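Side-chain contacts in subtilisin-like protein (Prochloron didemni, PDB 3ZXY), which is the protease domain of PatA, probably a subtilisin-like serine endopeptidase that acts in the processing of patellamides: residues L34-P39 with L94-E99; R100-G105 with V130-Q135. The protein carries 1 engineered substitution. All blocks are in the same frame, centred on the assembly; numbering follows the deposited sequence.

Contact 1. Residues L34-P39 with L94-E99; sequences LPTLAP and LARGIE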
loop_
_atom_site.group_PDB
_atom_site.type_symbol
_atom_site.label_atom_id
_atom_site.label_comp_id
_atom_site.label_asym_id
_atom_site.label_seq_id
_atom_site.Cartn_x
_atom_site.Cartn_y
_atom_site.Cartn_z
ATOM N N LEU A 34 12.133 -9.882 6.184
ATOM C CA LEU A 34 11.567 -10.859 7.100
ATOM C C LEU A 34 11.176 -12.103 6.304
ATOM O O LEU A 34 10.070 -12.187 5.762
ATOM C CB LEU A 34 10.345 -10.289 7.819
ATOM C CG LEU A 34 10.573 -9.053 8.691
ATOM C CD1 LEU A 34 9.253 -8.559 9.263
ATOM C CD2 LEU A 34 11.563 -9.340 9.803
ATOM N N PRO A 35 12.091 -13.074 6.213
ATOM C CA PRO A 35 11.776 -14.268 5.446
ATOM C C PRO A 35 10.573 -14.973 6.023
ATOM O O PRO A 35 10.474 -15.184 7.228
ATOM C CB PRO A 35 13.031 -15.133 5.582
ATOM C CG PRO A 35 14.107 -14.208 6.011
ATOM C CD PRO A 35 13.442 -13.122 6.791
ATOM N N THR A 36 9.641 -15.307 5.153
ATOM C CA THR A 36 8.508 -16.065 5.580
ATOM C C THR A 36 8.704 -17.334 4.777
ATOM O O THR A 36 9.784 -17.918 4.896
ATOM C CB THR A 36 7.256 -15.188 5.461
ATOM O OG1 THR A 36 7.518 -14.009 6.239
ATOM C CG2 THR A 36 6.031 -15.871 6.036
ATOM N N LEU A 37 7.777 -17.788 3.954
ATOM C CA LEU A 37 7.986 -19.082 3.296
ATOM C C LEU A 37 8.474 -18.945 1.850
ATOM O O LEU A 37 9.166 -19.839 1.344
ATOM C CB LEU A 37 6.733 -19.955 3.406
ATOM C CG LEU A 37 6.630 -20.666 4.765
ATOM C CD1 LEU A 37 5.398 -21.557 4.833
ATOM C CD2 LEU A 37 7.882 -21.485 5.058
ATOM N N ALA A 38 8.135 -17.834 1.204
ATOM C CA ALA A 38 8.575 -17.558 -0.176
ATOM C C ALA A 38 10.051 -17.121 -0.229
ATOM O O ALA A 38 10.587 -16.562 0.754
ATOM C CB ALA A 38 7.696 -16.491 -0.823
ATOM N N PRO A 39 10.719 -17.346 -1.377
ATOM C CA PRO A 39 12.080 -16.828 -1.537
ATOM C C PRO A 39 12.169 -15.314 -1.311
ATOM O O PRO A 39 11.233 -14.571 -1.637
ATOM C CB PRO A 39 12.431 -17.185 -2.987
ATOM C CG PRO A 39 11.577 -18.371 -3.284
ATOM C CD PRO A 39 10.285 -18.123 -2.556
ATOM N N LEU A 94 -0.916 -15.279 1.947
ATOM C CA LEU A 94 -1.156 -13.871 2.288
ATOM C C LEU A 94 -1.341 -13.728 3.781
ATOM O O LEU A 94 -0.757 -12.839 4.408
ATOM C CB LEU A 94 -2.412 -13.309 1.604
ATOM C CG LEU A 94 -2.332 -12.778 0.178
ATOM C CD1 LEU A 94 -3.709 -12.322 -0.293
ATOM C CD2 LEU A 94 -1.335 -11.641 0.146
ATOM N N ALA A 95 -2.173 -14.593 4.355
ATOM C CA ALA A 95 -2.465 -14.511 5.796
ATOM C C ALA A 95 -1.194 -14.674 6.613
ATOM O O ALA A 95 -0.987 -13.966 7.599
ATOM C CB ALA A 95 -3.502 -15.560 6.210
ATOM N N ARG A 96 -0.334 -15.600 6.203
ATOM C CA ARG A 96 0.940 -15.819 6.884
ATOM C C ARG A 96 1.822 -14.569 6.849
ATOM O O ARG A 96 2.457 -14.220 7.844
ATOM C CB ARG A 96 1.682 -16.992 6.243
ATOM C CG ARG A 96 2.953 -17.376 6.972
ATOM C CD ARG A 96 3.700 -18.534 6.319
ATOM N NE ARG A 96 2.871 -19.736 6.137
ATOM C CZ ARG A 96 2.302 -20.117 4.990
ATOM N NH1 ARG A 96 2.461 -19.415 3.870
ATOM N NH2 ARG A 96 1.572 -21.234 4.956
ATOM N N GLY A 97 1.859 -13.894 5.707
ATOM C CA GLY A 97 2.646 -12.677 5.572
ATOM C C GLY A 97 2.101 -11.568 6.453
ATOM O O GLY A 97 2.858 -10.789 7.027
ATOM N N ILE A 98 0.777 -11.461 6.511
ATOM C CA ILE A 98 0.132 -10.445 7.335
ATOM C C ILE A 98 0.488 -10.669 8.809
ATOM O O ILE A 98 0.889 -9.739 9.506
ATOM C CB ILE A 98 -1.391 -10.450 7.131
ATOM C CG1 ILE A 98 -1.747 -9.897 5.745
ATOM C CG2 ILE A 98 -2.086 -9.649 8.228
ATOM C CD1 ILE A 98 -3.192 -10.123 5.334
ATOM N N GLU A 99 0.377 -11.905 9.282
ATOM C CA GLU A 99 0.739 -12.195 10.679
ATOM C C GLU A 99 2.226 -11.886 10.945
ATOM O O GLU A 99 2.576 -11.361 12.011
ATOM C CB GLU A 99 0.308 -13.639 11.040
ATOM C CG GLU A 99 -1.207 -13.763 10.861
ATOM C CD GLU A 99 -1.875 -15.010 11.398
ATOM O OE1 GLU A 99 -1.220 -15.867 12.033
ATOM O OE2 GLU A 99 -3.113 -15.106 11.173
#
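T36 and L37, in the loop that follows strand 30-33, rest against the long side chain of R96 on helix 91-103. Just before them, P35 O accepts a hydrogen bond from NH2 of R100, an arginine of the same helix that also packs on T36. T36 turns its two branches to different tasks. Its methyl CG2 lies anti to the backbone N, with chi1 (-56°) placing OG1 beside that nitrogen, and touches the aliphatic part of the arginine, 3.6 Å from R96 CD and equally near CG; the two side chains run alongside in opposing senses. The hydroxyl branch stays within the loop: T36 OG1 donates to L34 O at 3.2 Å, approaching from above the carbonyl plane. A threonine suits this place because it offers a methyl to the helix and a donor to its own backbone. L37 is modelled in two conformers; the one described lies roughly perpendicular to R96 with CD1 over the centre of one guanidinium face, 3.4 Å from R96 CZ, and the other may differ. Leucine suits this exposed loop position because its branch can present a methyl to the weakly hydrated guanidinium face. R96 reaches this position by leaving the helix extended and then bending at chi3 (-55°). Its charge is answered from its own helix, where NH1 forms a salt bridge with D93.

No hydrogen bond joins the two segments. Apolar groups lie on the arginine's methylenes and, in that L37 conformer, over its flat face, so in-plane N-H groups can keep partners such as D93.

Contact 2. Residues R100-G105 with V130-Q135; sequences RAVNAG and VSLCRQ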
loop_
_atom_site.group_PDB
_atom_site.type_symbol
_atom_site.label_atom_id
_atom_site.label_comp_id
_atom_site.label_asym_id
_atom_site.label_seq_id
_atom_site.Cartn_x
_atom_site.Cartn_y
_atom_site.Cartn_z
ATOM N N ARG A 100 3.100 -12.189 9.985
ATOM C CA ARG A 100 4.534 -11.893 10.107
ATOM C C ARG A 100 4.730 -10.392 10.322
ATOM O O ARG A 100 5.484 -9.956 11.185
ATOM C CB ARG A 100 5.274 -12.335 8.829
ATOM C CG ARG A 100 6.797 -12.278 8.883
ATOM C CD ARG A 100 7.392 -13.489 9.588
ATOM N NE ARG A 100 8.821 -13.687 9.290
ATOM C CZ ARG A 100 9.847 -13.224 10.006
ATOM N NH1 ARG A 100 9.666 -12.530 11.124
ATOM N NH2 ARG A 100 11.085 -13.477 9.603
ATOM N N ALA A 101 4.027 -9.606 9.519
ATOM C CA ALA A 101 4.144 -8.155 9.592
ATOM C C ALA A 101 3.597 -7.599 10.895
ATOM O O ALA A 101 4.230 -6.755 11.515
ATOM C CB ALA A 101 3.431 -7.499 8.417
ATOM N N VAL A 102 2.416 -8.050 11.306
ATOM C CA VAL A 102 1.837 -7.605 12.579
ATOM C C VAL A 102 2.799 -7.928 13.731
ATOM O O VAL A 102 3.068 -7.083 14.610
ATOM C CB VAL A 102 0.463 -8.260 12.849
ATOM C CG1 VAL A 102 0.001 -7.959 14.276
ATOM C CG2 VAL A 102 -0.575 -7.817 11.826
ATOM N N ASN A 103 3.332 -9.152 13.738
ATOM C CA ASN A 103 4.231 -9.570 14.810
ATOM C C ASN A 103 5.561 -8.818 14.851
ATOM O O ASN A 103 6.178 -8.723 15.911
ATOM C CB ASN A 103 4.472 -11.074 14.736
ATOM C CG ASN A 103 3.237 -11.865 15.103
ATOM O OD1 ASN A 103 2.427 -11.427 15.921
ATOM N ND2 ASN A 103 3.104 -13.052 14.536
ATOM N N ALA A 104 5.961 -8.247 13.714
ATOM C CA ALA A 104 7.167 -7.431 13.589
ATOM C C ALA A 104 6.896 -5.944 13.876
ATOM O O ALA A 104 7.799 -5.109 13.744
ATOM C CB ALA A 104 7.766 -7.586 12.198
ATOM N N GLY A 105 5.676 -5.616 14.292
ATOM C CA GLY A 105 5.347 -4.250 14.692
ATOM C C GLY A 105 4.989 -3.284 13.578
ATOM O O GLY A 105 5.123 -2.060 13.754
ATOM N N VAL A 130 -6.838 -10.482 8.802
ATOM C CA VAL A 130 -7.319 -9.106 8.687
ATOM C C VAL A 130 -7.960 -8.660 10.002
ATOM O O VAL A 130 -7.788 -7.513 10.426
ATOM C CB VAL A 130 -8.267 -8.961 7.483
ATOM C CG1 VAL A 130 -8.887 -7.569 7.436
ATOM C CG2 VAL A 130 -7.497 -9.231 6.208
ATOM N N SER A 131 -8.668 -9.567 10.663
ATOM C CA SER A 131 -9.208 -9.296 11.997
ATOM C C SER A 131 -8.089 -8.986 12.989
ATOM O O SER A 131 -8.233 -8.088 13.831
ATOM C CB SER A 131 -10.054 -10.481 12.478
ATOM O OG SER A 131 -10.541 -10.259 13.797
ATOM N N LEU A 132 -6.971 -9.708 12.894
ATOM C CA LEU A 132 -5.801 -9.465 13.746
ATOM C C LEU A 132 -5.286 -8.035 13.552
ATOM O O LEU A 132 -4.938 -7.356 14.524
ATOM C CB LEU A 132 -4.685 -10.473 13.433
ATOM C CG LEU A 132 -3.365 -10.332 14.195
ATOM C CD1 LEU A 132 -3.568 -10.733 15.647
ATOM C CD2 LEU A 132 -2.252 -11.157 13.552
ATOM N N CYS A 133 -5.215 -7.585 12.304
ATOM C CA CYS A 133 -4.827 -6.202 12.036
ATOM C C CYS A 133 -5.791 -5.232 12.703
ATOM O O CYS A 133 -5.370 -4.246 13.323
ATOM C CB CYS A 133 -4.809 -5.920 10.538
ATOM S SG CYS A 133 -3.492 -6.797 9.682
ATOM N N ARG A 134 -7.080 -5.506 12.574
ATOM C CA ARG A 134 -8.103 -4.609 13.127
ATOM C C ARG A 134 -7.984 -4.552 14.649
ATOM O O ARG A 134 -8.056 -3.469 15.254
ATOM C CB ARG A 134 -9.497 -5.065 12.680
ATOM C CG ARG A 134 -10.629 -4.099 13.020
ATOM C CD ARG A 134 -11.975 -4.678 12.598
ATOM N NE ARG A 134 -12.134 -6.054 13.091
ATOM C CZ ARG A 134 -12.414 -6.411 14.352
ATOM N NH1 ARG A 134 -12.625 -5.502 15.307
ATOM N NH2 ARG A 134 -12.507 -7.704 14.660
ATOM N N GLN A 135 -7.762 -5.702 15.281
ATOM C CA GLN A 135 -7.638 -5.758 16.736
ATOM C C GLN A 135 -6.356 -5.096 17.278
ATOM O O GLN A 135 -6.343 -4.617 18.417
ATOM C CB GLN A 135 -7.745 -7.200 17.210
ATOM C CG GLN A 135 -9.116 -7.793 16.931
ATOM C CD GLN A 135 -9.164 -9.275 17.222
ATOM O OE1 GLN A 135 -8.709 -10.095 16.414
ATOM N NE2 GLN A 135 -9.718 -9.632 18.373
#
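Neighbouring helices on one face of the subtilase parallel sheet, 91-103 and 124-135, meet here through V102 on the first and L132 and C133 on the second. V102 CG1, anti to the backbone N (chi1 171°), lies 4.0 Å from L132 CD2, and that same leucine methyl also reaches V102 CB. The other branch turns to the sulfur, with V102 CG2 3.8 Å from C133 SG. A branched valine can meet both neighbours while staying short enough for the helices to come close, the CA atoms of V102 and C133 being 6.8 Å apart. Beneath the pair, I109 of strand 108-111 touches V102 and C133, so the helices pack on the sheet and on each other. Replacing V102 with an alanine removes both methyls, and would probably open a gap beside C133 SG and leave L132 CD2 less firmly held. Just beyond, helix 91-103 ends in a Schellman motif: G105 N bonds to V102 O at 3.0 Å, and the positive phi (83°) suits glycine, since a CB would jam against the preceding carbonyl O. Side-by-side helices covering a parallel sheet, each on a connection between strands, are typical of the layered alpha/beta fold of subtilases.

How the contacts relate
From the N terminus, the chain runs through the edge strand 30-33 into loop 34-39, and contact 1 is closed only when helix 91-103 arrives, after helix 47-60 and strand 75-80. Contact 2 follows in series, neither nested in contact 1 nor crossing it: the chain leaves the same helix, passes through strand 108-111 and closes a shorter loop on helix 124-135. Helix 91-103 is thus shared, bordered by the loop on one flank and by the second helix on another. The contact centres are about 12 Å apart, and L34 against A104 and I98 against C133 bridge them, linking edge loop, central helix and next helix on the sheet.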